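Long-range contacts in methylocystis parvus OBBP MbnE (Methylocystis parvus OBBP, PDB 5ICQ), which probably binds the copper-chelating peptide methanobactin in the periplasm, as a solute-binding protein serving its transport into the cell: residues R126-L131 against R180-L185; D147-F152 against A173-P178; G358-T363 against P569-S574; K319-F324 against K364-E369. One frame throughout, in Å; residues are numbered along the deposited sequence.

Overall arrangement
The four contacts fall into two neighbouring pairs far apart. Contact 1 pairs two antiparallel strands, and contact 2, nested inside the loop that contact 1 closes, lays a helix on the next strand of the same sheet; their centres are 9 Å apart. Contact 1, partly buried, mixes backbone bonds, buried rings and a salt bridge, whereas contact 2, at the surface, is purely apolar. About 44 Å from contact 1, centre to centre, contact 3, also partly buried, joins 358-363 to 569-574 in a mixed sheet with a dense polar network. Contact 4, the most buried, reaches the same sheet through neighbouring strand 322-326 and meets contact 3 through Glu369, which binds His572 and Ser574.

Contact 1. Residues R126-L131 against R180-L185; sequences RVTFHL and RVAYDL
Val127 and Tyr183 form a hydrogen-bonded antiparallel pair, with Tyr183 N giving a nearly straight bond of 2.8 Å to Val127 O. Phe129 and Val181 repeat the pattern two residues on, where Phe129 N lies 2.8 Å from Val181 O. Between these pairs the chains close to 4.2 Å from Thr128 CA to Ala182 CA, and the CA-H of Thr128 also points at Val181 O.

On the buried face, CG1 of Val127 packs on CB of Tyr183. The rings of Phe129 and Tyr183 meet rim to rim, planes 82° apart, with Phe129 CE2 3.6 Å from Tyr183 CE2. The register puts both on this face, and like first torsions (chi1 -63° in Phe129) lean their rims together. Helix 145-158 lies against this face through Val148, and helix 193-198 through Leu197 and Ala198.

The other face is polar. Arg126, its chain bent at chi2, folds alongside Asp184 in a salt bridge, though the exact place of Arg126 NH1 is doubtful; the weak bond from Arg126 NH2 to Asp184 OD2 is 2.7 Å, and guanidinium and carboxylate planes are turned 56° apart. Thr186 is a second partner of Asp184 OD1. A water donating to Tyr183 O at 3.0 Å also bonds Thr128 OG1. At the far end Arg180 lays its CG over one face of the His130 ring.

The chemistry is thus divided by face: the side carrying Phe129 and Tyr183 is sealed by hydrocarbon, while charge pairing and water occupy the other, where the ion pair is probably moderated by solvent.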
loop_
_atom_site.group_PDB
_atom_site.type_symbol
_atom_site.label_atom_id
_atom_site.label_comp_id
_atom_site.label_asym_id
_atom_site.label_seq_id
_atom_site.Cartn_x
_atom_site.Cartn_y
_atom_site.Cartn_z
ATOM N N ARG A 126 25.618 -7.220 -7.251
ATOM C CA ARG A 126 25.356 -8.467 -7.975
ATOM C C ARG A 126 24.362 -9.300 -7.206
ATOM O O ARG A 126 24.428 -9.367 -5.976
ATOM C CB ARG A 126 26.575 -9.371 -8.084
ATOM C CG ARG A 126 27.180 -9.508 -9.416
ATOM C CD ARG A 126 27.755 -8.193 -9.755
ATOM N NE ARG A 126 28.498 -8.095 -10.985
ATOM C CZ ARG A 126 28.400 -7.065 -11.842
ATOM N NH1 ARG A 126 27.463 -6.140 -11.607
ATOM N NH2 ARG A 126 29.159 -7.066 -12.913
ATOM N N VAL A 127 23.576 -10.078 -7.942
ATOM C CA VAL A 127 22.802 -11.150 -7.329
ATOM C C VAL A 127 22.639 -12.287 -8.328
ATOM O O VAL A 127 22.293 -12.057 -9.491
ATOM C CB VAL A 127 21.439 -10.645 -6.820
ATOM C CG1 VAL A 127 20.624 -9.983 -7.942
ATOM C CG2 VAL A 127 20.666 -11.779 -6.156
ATOM N N THR A 128 22.916 -13.510 -7.881
ATOM C CA THR A 128 22.665 -14.716 -8.659
ATOM C C THR A 128 21.638 -15.572 -7.935
ATOM O O THR A 128 21.760 -15.818 -6.729
ATOM C CB THR A 128 23.947 -15.524 -8.890
ATOM O OG1 THR A 128 24.866 -14.747 -9.670
ATOM C CG2 THR A 128 23.635 -16.824 -9.638
ATOM N N PHE A 129 20.631 -16.023 -8.671
ATOM C CA PHE A 129 19.613 -16.922 -8.145
ATOM C C PHE A 129 19.936 -18.343 -8.578
ATOM O O PHE A 129 20.161 -18.594 -9.766
ATOM C CB PHE A 129 18.228 -16.521 -8.642
ATOM C CG PHE A 129 17.796 -15.167 -8.171
ATOM C CD1 PHE A 129 17.168 -15.018 -6.945
ATOM C CD2 PHE A 129 18.016 -14.044 -8.951
ATOM C CE1 PHE A 129 16.757 -13.755 -6.495
ATOM C CE2 PHE A 129 17.613 -12.782 -8.514
ATOM C CZ PHE A 129 16.984 -12.637 -7.283
ATOM N N HIS A 130 19.968 -19.262 -7.617
ATOM C CA HIS A 130 20.109 -20.690 -7.892
ATOM C C HIS A 130 18.717 -21.307 -7.908
ATOM O O HIS A 130 18.057 -21.379 -6.867
ATOM C CB HIS A 130 20.977 -21.372 -6.838
ATOM C CG HIS A 130 22.424 -21.014 -6.908
ATOM N ND1 HIS A 130 22.894 -19.751 -6.621
ATOM C CD2 HIS A 130 23.511 -21.763 -7.211
ATOM C CE1 HIS A 130 24.208 -19.733 -6.755
ATOM N NE2 HIS A 130 24.608 -20.942 -7.106
ATOM N N LEU A 131 18.279 -21.775 -9.079
ATOM C CA LEU A 131 16.920 -22.279 -9.225
ATOM C C LEU A 131 16.777 -23.683 -8.653
ATOM O O LEU A 131 17.687 -24.510 -8.757
ATOM C CB LEU A 131 16.509 -22.284 -10.699
ATOM C CG LEU A 131 16.731 -20.968 -11.444
ATOM C CD1 LEU A 131 16.254 -21.084 -12.885
ATOM C CD2 LEU A 131 16.016 -19.849 -10.726
ATOM N N ARG A 180 21.021 -21.273 -13.014
ATOM C CA ARG A 180 21.491 -20.054 -12.374
ATOM C C ARG A 180 21.135 -18.855 -13.240
ATOM O O ARG A 180 21.289 -18.903 -14.462
ATOM C CB ARG A 180 23.011 -20.093 -12.153
ATOM C CG ARG A 180 23.468 -20.924 -10.969
ATOM C CD ARG A 180 24.990 -21.037 -10.958
ATOM N NE ARG A 180 25.503 -21.638 -9.731
ATOM C CZ ARG A 180 25.542 -22.946 -9.486
ATOM N NH1 ARG A 180 25.092 -23.809 -10.386
ATOM N NH2 ARG A 180 26.032 -23.393 -8.337
ATOM N N VAL A 181 20.664 -17.782 -12.604
ATOM C CA VAL A 181 20.428 -16.499 -13.260
ATOM C C VAL A 181 21.271 -15.452 -12.542
ATOM O O VAL A 181 21.077 -15.214 -11.342
ATOM C CB VAL A 181 18.945 -16.098 -13.236
ATOM C CG1 VAL A 181 18.754 -14.757 -13.948
ATOM C CG2 VAL A 181 18.087 -17.187 -13.862
ATOM N N ALA A 182 22.190 -14.819 -13.276
ATOM C CA ALA A 182 23.112 -13.826 -12.732
ATOM C C ALA A 182 22.705 -12.439 -13.210
ATOM O O ALA A 182 22.632 -12.191 -14.422
ATOM C CB ALA A 182 24.548 -14.137 -13.154
ATOM N N TYR A 183 22.445 -11.540 -12.264
ATOM C CA TYR A 183 22.143 -10.144 -12.565
ATOM C C TYR A 183 23.331 -9.268 -12.161
ATOM O O TYR A 183 23.750 -9.285 -10.993
ATOM C CB TYR A 183 20.881 -9.670 -11.841
ATOM C CG TYR A 183 19.587 -10.281 -12.332
ATOM C CD1 TYR A 183 19.009 -9.864 -13.523
ATOM C CD2 TYR A 183 18.908 -11.230 -11.572
ATOM C CE1 TYR A 183 17.816 -10.399 -13.965
ATOM C CE2 TYR A 183 17.706 -11.772 -12.009
ATOM C CZ TYR A 183 17.164 -11.350 -13.203
ATOM O OH TYR A 183 15.971 -11.891 -13.634
ATOM N N ASP A 184 23.857 -8.511 -13.131
ATOM C CA ASP A 184 24.883 -7.493 -12.931
ATOM C C ASP A 184 24.244 -6.161 -12.556
ATOM O O ASP A 184 23.559 -5.545 -13.377
ATOM C CB ASP A 184 25.706 -7.425 -14.217
ATOM C CG ASP A 184 26.652 -6.215 -14.307
ATOM O OD1 ASP A 184 26.483 -5.191 -13.655
ATOM O OD2 ASP A 184 27.653 -6.335 -15.041
ATOM N N LEU A 185 24.504 -5.691 -11.328
ATOM C CA LEU A 185 24.003 -4.397 -10.875
ATOM C C LEU A 185 25.133 -3.406 -10.581
ATOM O O LEU A 185 24.953 -2.501 -9.771
ATOM C CB LEU A 185 23.117 -4.556 -9.633
ATOM C CG LEU A 185 22.121 -5.722 -9.600
ATOM C CD1 LEU A 185 21.355 -5.749 -8.269
ATOM C CD2 LEU A 185 21.177 -5.629 -10.766
HETATM O O HOH W 1 25.303 -11.818 -10.677
#

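Contact 2. Residues D147-F152 against A173-P178; sequences DVLFSF and ATAPDP
Leu149 turns CG anti to its carbonyl carbon (chi1 -68°) and extends beyond it, so that its two methyl groups reach the strand at different residues. CD2 meets CB of Ala173 at 3.7 Å, while CD1 lies 3.9 Å from CB of Ala175 and equally near the backbone N of that residue. The leucine therefore straddles the peptide of Thr174, whose own side chain leaves on the far side of the strand. One helical turn on, Phe152 swings CG anti to its backbone N (chi1 173°), and CE2 of its ring comes 3.8 Å from Ala173 CB. That methyl is held between the leucine and the phenylalanine.

No hydrogen bond crosses between the segments, and the fit rests on four apolar side chains. An alanine in place of Leu149 would probably open a gap above Ala173 and Ala175 and leave Phe152 as the helix segment's main remaining contact with Ala173.

Behind the contact, Ser151 OG and Ser151 N both grip Asp147 O, arriving from opposite faces of its carbonyl plane, with the hydroxyl 2.9 Å from that oxygen. Bonds from Leu203 N to Ser151 OG and from Lys205 N to Asp147 OD1 tie the helix to the loop holding those residues, while Thr144 N on Asp147 OD2 closes the start of the helix. The Phe152 ring meets Tyr183 and Tyr167.

Helix and strand run nearly antiparallel, at 163°, their axes 8.9 Å apart. This is a helix packed on the edge strand of an antiparallel sheet, an alpha+beta type of packing, with small alanines letting leucine and phenylalanine close in.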
loop_
_atom_site.group_PDB
_atom_site.type_symbol
_atom_site.label_atom_id
_atom_site.label_comp_id
_atom_site.label_asym_id
_atom_site.label_seq_id
_atom_site.Cartn_x
_atom_site.Cartn_y
_atom_site.Cartn_z
ATOM N N ASP A 147 13.469 -19.468 -18.714
ATOM C CA ASP A 147 12.173 -18.870 -18.382
ATOM C C ASP A 147 12.335 -17.578 -17.595
ATOM O O ASP A 147 11.561 -16.633 -17.785
ATOM C CB ASP A 147 11.302 -19.845 -17.583
ATOM C CG ASP A 147 10.966 -21.095 -18.362
ATOM O OD1 ASP A 147 10.254 -20.965 -19.379
ATOM O OD2 ASP A 147 11.410 -22.197 -17.958
ATOM N N VAL A 148 13.310 -17.528 -16.683
ATOM C CA VAL A 148 13.516 -16.318 -15.889
ATOM C C VAL A 148 13.980 -15.169 -16.774
ATOM O O VAL A 148 13.513 -14.033 -16.629
ATOM C CB VAL A 148 14.514 -16.586 -14.749
ATOM C CG1 VAL A 148 14.752 -15.303 -13.931
ATOM C CG2 VAL A 148 14.012 -17.712 -13.854
ATOM N N LEU A 149 14.915 -15.439 -17.697
ATOM C CA LEU A 149 15.399 -14.383 -18.587
ATOM C C LEU A 149 14.321 -13.954 -19.575
ATOM O O LEU A 149 14.223 -12.769 -19.920
ATOM C CB LEU A 149 16.648 -14.856 -19.334
ATOM C CG LEU A 149 17.901 -15.072 -18.477
ATOM C CD1 LEU A 149 19.072 -15.526 -19.343
ATOM C CD2 LEU A 149 18.261 -13.805 -17.711
ATOM N N PHE A 150 13.532 -14.909 -20.073
ATOM C CA PHE A 150 12.383 -14.576 -20.913
ATOM C C PHE A 150 11.420 -13.647 -20.182
ATOM O O PHE A 150 10.924 -12.667 -20.756
ATOM C CB PHE A 150 11.679 -15.870 -21.328
ATOM C CG PHE A 150 10.255 -15.688 -21.792
ATOM C CD1 PHE A 150 9.986 -15.306 -23.098
ATOM C CD2 PHE A 150 9.191 -15.939 -20.938
ATOM C CE1 PHE A 150 8.684 -15.151 -23.547
ATOM C CE2 PHE A 150 7.877 -15.778 -21.375
ATOM C CZ PHE A 150 7.626 -15.388 -22.695
ATOM N N SER A 151 11.147 -13.944 -18.907
ATOM C CA SER A 151 10.209 -13.132 -18.140
ATOM C C SER A 151 10.785 -11.754 -17.859
ATOM O O SER A 151 10.076 -10.744 -17.952
ATOM C CB SER A 151 9.857 -13.843 -16.832
ATOM O OG SER A 151 9.254 -15.106 -17.078
ATOM N N PHE A 152 12.066 -11.704 -17.485
ATOM C CA PHE A 152 12.739 -10.429 -17.261
ATOM C C PHE A 152 12.680 -9.552 -18.506
ATOM O O PHE A 152 12.303 -8.379 -18.431
ATOM C CB PHE A 152 14.188 -10.684 -16.846
ATOM C CG PHE A 152 15.024 -9.437 -16.757
ATOM C CD1 PHE A 152 14.933 -8.606 -15.650
ATOM C CD2 PHE A 152 15.910 -9.106 -17.773
ATOM C CE1 PHE A 152 15.708 -7.453 -15.562
ATOM C CE2 PHE A 152 16.690 -7.952 -17.689
ATOM C CZ PHE A 152 16.586 -7.131 -16.580
ATOM N N ALA A 173 21.801 -9.461 -17.584
ATOM C CA ALA A 173 21.090 -10.623 -17.058
ATOM C C ALA A 173 21.487 -11.820 -17.904
ATOM O O ALA A 173 21.219 -11.839 -19.110
ATOM C CB ALA A 173 19.573 -10.423 -17.107
ATOM N N THR A 174 22.126 -12.808 -17.282
ATOM C CA THR A 174 22.663 -13.953 -18.003
ATOM C C THR A 174 22.385 -15.230 -17.225
ATOM O O THR A 174 22.039 -15.212 -16.041
ATOM C CB THR A 174 24.173 -13.833 -18.235
ATOM O OG1 THR A 174 24.838 -13.873 -16.970
ATOM C CG2 THR A 174 24.525 -12.537 -18.953
ATOM N N ALA A 175 22.556 -16.356 -17.915
ATOM C CA ALA A 175 22.381 -17.686 -17.337
ATOM C C ALA A 175 23.701 -18.426 -17.494
ATOM O O ALA A 175 23.964 -19.012 -18.554
ATOM C CB ALA A 175 21.244 -18.438 -18.024
ATOM N N PRO A 176 24.570 -18.411 -16.481
ATOM C CA PRO A 176 25.820 -19.183 -16.596
ATOM C C PRO A 176 25.578 -20.665 -16.825
ATOM O O PRO A 176 26.413 -21.337 -17.439
ATOM C CB PRO A 176 26.531 -18.912 -15.260
ATOM C CG PRO A 176 25.478 -18.377 -14.346
ATOM C CD PRO A 176 24.488 -17.665 -15.215
ATOM N N ASP A 177 24.451 -21.184 -16.357
ATOM C CA ASP A 177 23.999 -22.532 -16.672
ATOM C C ASP A 177 22.483 -22.555 -16.509
ATOM O O ASP A 177 21.896 -21.585 -16.001
ATOM C CB ASP A 177 24.688 -23.575 -15.772
ATOM C CG ASP A 177 24.390 -23.366 -14.306
ATOM O OD1 ASP A 177 23.275 -23.733 -13.870
ATOM O OD2 ASP A 177 25.274 -22.846 -13.592
ATOM N N PRO A 178 21.809 -23.627 -16.946
ATOM C CA PRO A 178 20.331 -23.621 -16.923
ATOM C C PRO A 178 19.705 -23.474 -15.538
ATOM O O PRO A 178 18.485 -23.267 -15.460
ATOM C CB PRO A 178 19.966 -24.976 -17.548
ATOM C CG PRO A 178 21.119 -25.294 -18.428
ATOM C CD PRO A 178 22.323 -24.802 -17.681
#

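Contact 3. Residues G358-T363 against P569-S574; sequences GLYTRT and PLFHAS
Pro569 O is gripped side-on by Arg362, whose NH2 and NE donate to it from 2.8 and 2.9 Å. The oxygen lies in the guanidinium plane, but the two donors meet the carbonyl differently: NH2 lies in its plane and NE stands above it. A bend at chi2 (76°) brings the arginine back to the neighbouring strand although its CB starts out away from it. NE makes a further, weak bond to Leu570 O, which takes a firmer one from Thr363 N.

Next along the strands, Thr361 and His572 exchange two backbone bonds as a hydrogen-bonded antiparallel pair. Strand 361-362 is here a short addition to strand 567-572, in a mixed sheet that also includes strand 322-326.

The His572 ring is held on several sides. Thr363 OG1 lies at its edge, 2.8 Å from ND1 in a hydrogen bond, and Thr361 CG2 sits over one face, 3.6 Å from the ring centroid. NE2 is bound by Glu369, which also takes Ser574 OG, so both ring nitrogens are engaged and its rotation is probably fixed.

Phe571 packs obliquely against Tyr360, ring planes 33° apart, with Phe571 CD1 3.4 Å from Tyr360 CD2; Tyr356 and Phe348 extend this aromatic group. At one end a water bridges Leu359 O and Ser574 N, while at the other Thr363 O is buried against Pro569 CB, 3.2 Å away, without a polar partner.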
loop_
_atom_site.group_PDB
_atom_site.type_symbol
_atom_site.label_atom_id
_atom_site.label_comp_id
_atom_site.label_asym_id
_atom_site.label_seq_id
_atom_site.Cartn_x
_atom_site.Cartn_y
_atom_site.Cartn_z
ATOM N N GLY A 358 -18.308 7.463 14.837
ATOM C CA GLY A 358 -17.186 7.505 15.759
ATOM C C GLY A 358 -16.150 6.421 15.565
ATOM O O GLY A 358 -15.317 6.208 16.450
ATOM N N LEU A 359 -16.146 5.754 14.415
ATOM C CA LEU A 359 -15.328 4.558 14.243
ATOM C C LEU A 359 -13.899 4.837 13.795
ATOM O O LEU A 359 -13.057 3.932 13.863
ATOM C CB LEU A 359 -15.985 3.621 13.224
ATOM C CG LEU A 359 -17.283 2.986 13.743
ATOM C CD1 LEU A 359 -18.008 2.274 12.613
ATOM C CD2 LEU A 359 -16.994 2.015 14.894
ATOM N N TYR A 360 -13.599 6.036 13.318
ATOM C CA TYR A 360 -12.271 6.310 12.797
ATOM C C TYR A 360 -11.382 6.957 13.850
ATOM O O TYR A 360 -11.833 7.387 14.912
ATOM C CB TYR A 360 -12.362 7.201 11.567
ATOM C CG TYR A 360 -12.856 6.498 10.327
ATOM C CD1 TYR A 360 -12.374 5.252 9.965
ATOM C CD2 TYR A 360 -13.792 7.105 9.500
ATOM C CE1 TYR A 360 -12.807 4.628 8.801
ATOM C CE2 TYR A 360 -14.226 6.493 8.344
ATOM C CZ TYR A 360 -13.742 5.263 7.998
ATOM O OH TYR A 360 -14.192 4.680 6.834
ATOM N N THR A 361 -10.088 7.027 13.532
ATOM C CA THR A 361 -9.120 7.698 14.384
ATOM C C THR A 361 -8.298 8.661 13.533
ATOM O O THR A 361 -8.033 8.393 12.358
ATOM C CB THR A 361 -8.214 6.669 15.116
ATOM O OG1 THR A 361 -7.325 7.353 16.009
ATOM C CG2 THR A 361 -7.400 5.894 14.137
ATOM N N ARG A 362 -7.919 9.797 14.116
ATOM C CA ARG A 362 -7.167 10.793 13.353
ATOM C C ARG A 362 -5.828 10.219 12.907
ATOM O O ARG A 362 -5.145 9.540 13.675
ATOM C CB ARG A 362 -6.931 12.051 14.193
ATOM C CG ARG A 362 -6.427 13.262 13.371
ATOM C CD ARG A 362 -7.591 13.900 12.561
ATOM N NE ARG A 362 -7.115 14.871 11.570
ATOM C CZ ARG A 362 -6.935 16.173 11.810
ATOM N NH1 ARG A 362 -7.206 16.681 13.008
ATOM N NH2 ARG A 362 -6.480 16.966 10.848
ATOM N N THR A 363 -5.456 10.490 11.652
ATOM C CA THR A 363 -4.115 10.167 11.174
ATOM C C THR A 363 -3.117 11.231 11.636
ATOM O O THR A 363 -3.304 12.429 11.380
ATOM C CB THR A 363 -4.116 10.046 9.652
ATOM O OG1 THR A 363 -5.022 9.000 9.276
ATOM C CG2 THR A 363 -2.708 9.700 9.142
ATOM N N PRO A 569 -3.918 16.151 7.578
ATOM C CA PRO A 569 -4.155 14.706 7.658
ATOM C C PRO A 569 -5.610 14.437 7.990
ATOM O O PRO A 569 -6.225 15.158 8.780
ATOM C CB PRO A 569 -3.231 14.244 8.792
ATOM C CG PRO A 569 -2.325 15.399 9.080
ATOM C CD PRO A 569 -3.064 16.641 8.672
ATOM N N LEU A 570 -6.153 13.385 7.378
ATOM C CA LEU A 570 -7.523 12.980 7.656
ATOM C C LEU A 570 -7.518 11.847 8.686
ATOM O O LEU A 570 -7.102 12.067 9.828
ATOM C CB LEU A 570 -8.242 12.606 6.355
ATOM C CG LEU A 570 -8.613 13.866 5.549
ATOM C CD1 LEU A 570 -9.095 13.519 4.145
ATOM C CD2 LEU A 570 -9.677 14.696 6.279
ATOM N N PHE A 571 -7.965 10.646 8.326
ATOM C CA PHE A 571 -8.266 9.659 9.365
ATOM C C PHE A 571 -8.254 8.251 8.780
ATOM O O PHE A 571 -8.279 8.064 7.561
ATOM C CB PHE A 571 -9.616 9.970 10.012
ATOM C CG PHE A 571 -10.688 10.312 9.014
ATOM C CD1 PHE A 571 -11.448 9.319 8.427
ATOM C CD2 PHE A 571 -10.921 11.632 8.653
ATOM C CE1 PHE A 571 -12.433 9.633 7.496
ATOM C CE2 PHE A 571 -11.902 11.952 7.728
ATOM C CZ PHE A 571 -12.655 10.955 7.151
ATOM N N HIS A 572 -8.232 7.255 9.674
ATOM C CA HIS A 572 -8.129 5.863 9.263
ATOM C C HIS A 572 -8.816 4.992 10.304
ATOM O O HIS A 572 -9.137 5.441 11.402
ATOM C CB HIS A 572 -6.662 5.447 9.080
ATOM C CG HIS A 572 -5.863 5.506 10.346
ATOM N ND1 HIS A 572 -5.159 6.628 10.733
ATOM C CD2 HIS A 572 -5.665 4.583 11.318
ATOM C CE1 HIS A 572 -4.565 6.396 11.891
ATOM N NE2 HIS A 572 -4.856 5.161 12.271
ATOM N N ALA A 573 -9.061 3.729 9.934
ATOM C CA ALA A 573 -9.527 2.725 10.879
ATOM C C ALA A 573 -8.312 2.053 11.514
ATOM O O ALA A 573 -7.397 1.619 10.804
ATOM C CB ALA A 573 -10.408 1.690 10.174
ATOM N N SER A 574 -8.287 1.992 12.847
ATOM C CA SER A 574 -7.139 1.386 13.515
ATOM C C SER A 574 -7.103 -0.112 13.296
ATOM O O SER A 574 -6.030 -0.717 13.372
ATOM C CB SER A 574 -7.158 1.691 15.016
ATOM O OG SER A 574 -6.830 3.045 15.260
HETATM O O HOH W 2 -10.367 3.415 14.307
HETATM O O HOH W 3 -5.412 8.728 6.653
#

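Contact 4. Residues K319-F324 against K364-E369; sequences KGLNGF and KSFFDE
Leu321 and Phe366 make the tight part of the contact. Leu321 holds CG anti to its backbone N (chi1 176°), which drives CD1 onto the Phe366 ring almost exactly along the ring normal, 3.8 Å from the centroid. CD2 reaches toward the rim, 3.8 Å from Phe366 CE2, and CD1 also rests 3.6 Å from Ser365 O. Trp513 stands nearly perpendicular to the ring, and Leu561 and Leu562 of helix 547-563 pack on it too. Putting an alanine at Phe366 would probably strip Leu321 CD1 of the surface it rests on and open a gap toward that helix.

Farther along, the backbones meet in a single antiparallel bridge: Lys319 N donates to Asp368 O at 2.8 Å, and Asp368 N to Lys319 O at 2.9 Å. The loop 364-369 is thereby pinned beside the start of strand 322-326. It also braces itself, since Ser365 OG accepts from Phe367 N in an ST turn and Asp368 OD2 takes Lys364 N from above the carboxylate plane. Between bridge and core, the positive phi (85°) of Gly320, before a cis peptide, would itself jam a CB against Lys319 O, with Ser365 O a further squeeze.

The looser end is watery. Lys319 CG only brushes Glu369 CB, at 4.2 Å, and a water connects Lys319 NZ with Glu369 O. The amine also binds Asn317 O, whereas the Glu369 carboxylate turns to Lys314, His572 and Ser574.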
loop_
_atom_site.group_PDB
_atom_site.type_symbol
_atom_site.label_atom_id
_atom_site.label_comp_id
_atom_site.label_asym_id
_atom_site.label_seq_id
_atom_site.Cartn_x
_atom_site.Cartn_y
_atom_site.Cartn_z
ATOM N N LYS A 319 -0.365 2.875 9.298
ATOM C CA LYS A 319 -1.640 3.406 8.840
ATOM C C LYS A 319 -1.428 4.792 8.243
ATOM O O LYS A 319 -0.385 5.426 8.447
ATOM C CB LYS A 319 -2.646 3.493 9.991
ATOM C CG LYS A 319 -2.900 2.165 10.710
ATOM C CD LYS A 319 -3.724 1.234 9.832
ATOM C CE LYS A 319 -3.966 -0.097 10.517
ATOM N NZ LYS A 319 -2.681 -0.748 10.911
ATOM N N GLY A 320 -2.441 5.268 7.526
ATOM C CA GLY A 320 -2.356 6.561 6.864
ATOM C C GLY A 320 -1.681 6.426 5.509
ATOM O O GLY A 320 -1.328 5.318 5.113
ATOM N N LEU A 321 -1.517 7.531 4.782
ATOM C CA LEU A 321 -2.090 8.824 5.153
ATOM C C LEU A 321 -2.875 9.367 3.955
ATOM O O LEU A 321 -2.362 9.396 2.827
ATOM C CB LEU A 321 -1.001 9.828 5.575
ATOM C CG LEU A 321 -1.443 11.277 5.910
ATOM C CD1 LEU A 321 -0.484 11.931 6.912
ATOM C CD2 LEU A 321 -1.549 12.161 4.648
ATOM N N ASN A 322 -4.115 9.771 4.211
ATOM C CA ASN A 322 -4.925 10.572 3.304
ATOM C C ASN A 322 -5.061 11.964 3.902
ATOM O O ASN A 322 -4.996 12.128 5.123
ATOM C CB ASN A 322 -6.338 9.999 3.120
ATOM C CG ASN A 322 -6.343 8.559 2.701
ATOM O OD1 ASN A 322 -5.491 8.121 1.932
ATOM N ND2 ASN A 322 -7.324 7.808 3.196
ATOM N N GLY A 323 -5.270 12.965 3.055
ATOM C CA GLY A 323 -5.421 14.302 3.610
ATOM C C GLY A 323 -5.840 15.310 2.567
ATOM O O GLY A 323 -5.800 15.045 1.362
ATOM N N PHE A 324 -6.250 16.487 3.056
ATOM C CA PHE A 324 -6.392 17.652 2.192
ATOM C C PHE A 324 -5.008 18.132 1.783
ATOM O O PHE A 324 -4.204 18.503 2.641
ATOM C CB PHE A 324 -7.127 18.793 2.908
ATOM C CG PHE A 324 -8.587 18.536 3.173
ATOM C CD1 PHE A 324 -9.521 18.588 2.137
ATOM C CD2 PHE A 324 -9.032 18.305 4.467
ATOM C CE1 PHE A 324 -10.880 18.368 2.385
ATOM C CE2 PHE A 324 -10.386 18.109 4.727
ATOM C CZ PHE A 324 -11.311 18.142 3.674
ATOM N N LYS A 364 -2.059 10.795 12.325
ATOM C CA LYS A 364 -1.121 11.725 12.951
ATOM C C LYS A 364 0.272 11.671 12.352
ATOM O O LYS A 364 1.145 12.428 12.790
ATOM C CB LYS A 364 -1.035 11.450 14.464
ATOM C CG LYS A 364 -2.386 11.480 15.154
ATOM C CD LYS A 364 -2.271 11.689 16.661
ATOM C CE LYS A 364 -1.848 10.431 17.383
ATOM N NZ LYS A 364 -2.086 10.555 18.856
ATOM N N SER A 365 0.505 10.811 11.367
ATOM C CA SER A 365 1.847 10.546 10.874
ATOM C C SER A 365 1.712 9.952 9.483
ATOM O O SER A 365 0.673 9.375 9.147
ATOM C CB SER A 365 2.592 9.587 11.823
ATOM O OG SER A 365 3.710 8.981 11.199
ATOM N N PHE A 366 2.757 10.118 8.670
ATOM C CA PHE A 366 2.775 9.420 7.389
ATOM C C PHE A 366 3.022 7.928 7.542
ATOM O O PHE A 366 2.836 7.190 6.573
ATOM C CB PHE A 366 3.824 10.040 6.456
ATOM C CG PHE A 366 3.383 11.346 5.876
ATOM C CD1 PHE A 366 3.604 12.533 6.556
ATOM C CD2 PHE A 366 2.666 11.371 4.682
ATOM C CE1 PHE A 366 3.139 13.749 6.033
ATOM C CE2 PHE A 366 2.221 12.568 4.153
ATOM C CZ PHE A 366 2.461 13.757 4.827
ATOM N N PHE A 367 3.419 7.470 8.729
ATOM C CA PHE A 367 3.599 6.047 9.017
ATOM C C PHE A 367 2.964 5.761 10.376
ATOM O O PHE A 367 3.612 5.306 11.315
ATOM C CB PHE A 367 5.083 5.666 8.977
ATOM C CG PHE A 367 5.731 5.994 7.674
ATOM C CD1 PHE A 367 5.705 5.086 6.624
ATOM C CD2 PHE A 367 6.317 7.236 7.473
ATOM C CE1 PHE A 367 6.273 5.404 5.409
ATOM C CE2 PHE A 367 6.890 7.559 6.258
ATOM C CZ PHE A 367 6.864 6.643 5.225
ATOM N N ASP A 368 1.662 6.028 10.473
ATOM C CA ASP A 368 1.009 6.116 11.773
ATOM C C ASP A 368 0.841 4.735 12.406
ATOM O O ASP A 368 0.778 3.711 11.718
ATOM C CB ASP A 368 -0.356 6.805 11.628
ATOM C CG ASP A 368 -0.805 7.485 12.901
ATOM O OD1 ASP A 368 -0.007 7.554 13.850
ATOM O OD2 ASP A 368 -1.955 7.968 12.947
ATOM N N GLU A 369 0.770 4.724 13.739
ATOM C CA GLU A 369 0.525 3.514 14.527
ATOM C C GLU A 369 1.547 2.424 14.212
ATOM O O GLU A 369 1.202 1.266 13.962
ATOM C CB GLU A 369 -0.903 3.006 14.305
ATOM C CG GLU A 369 -1.972 4.021 14.649
ATOM C CD GLU A 369 -3.310 3.356 14.906
ATOM O OE1 GLU A 369 -4.327 3.818 14.354
ATOM O OE2 GLU A 369 -3.338 2.356 15.657
HETATM O O HOH W 4 -0.684 -0.463 13.034
#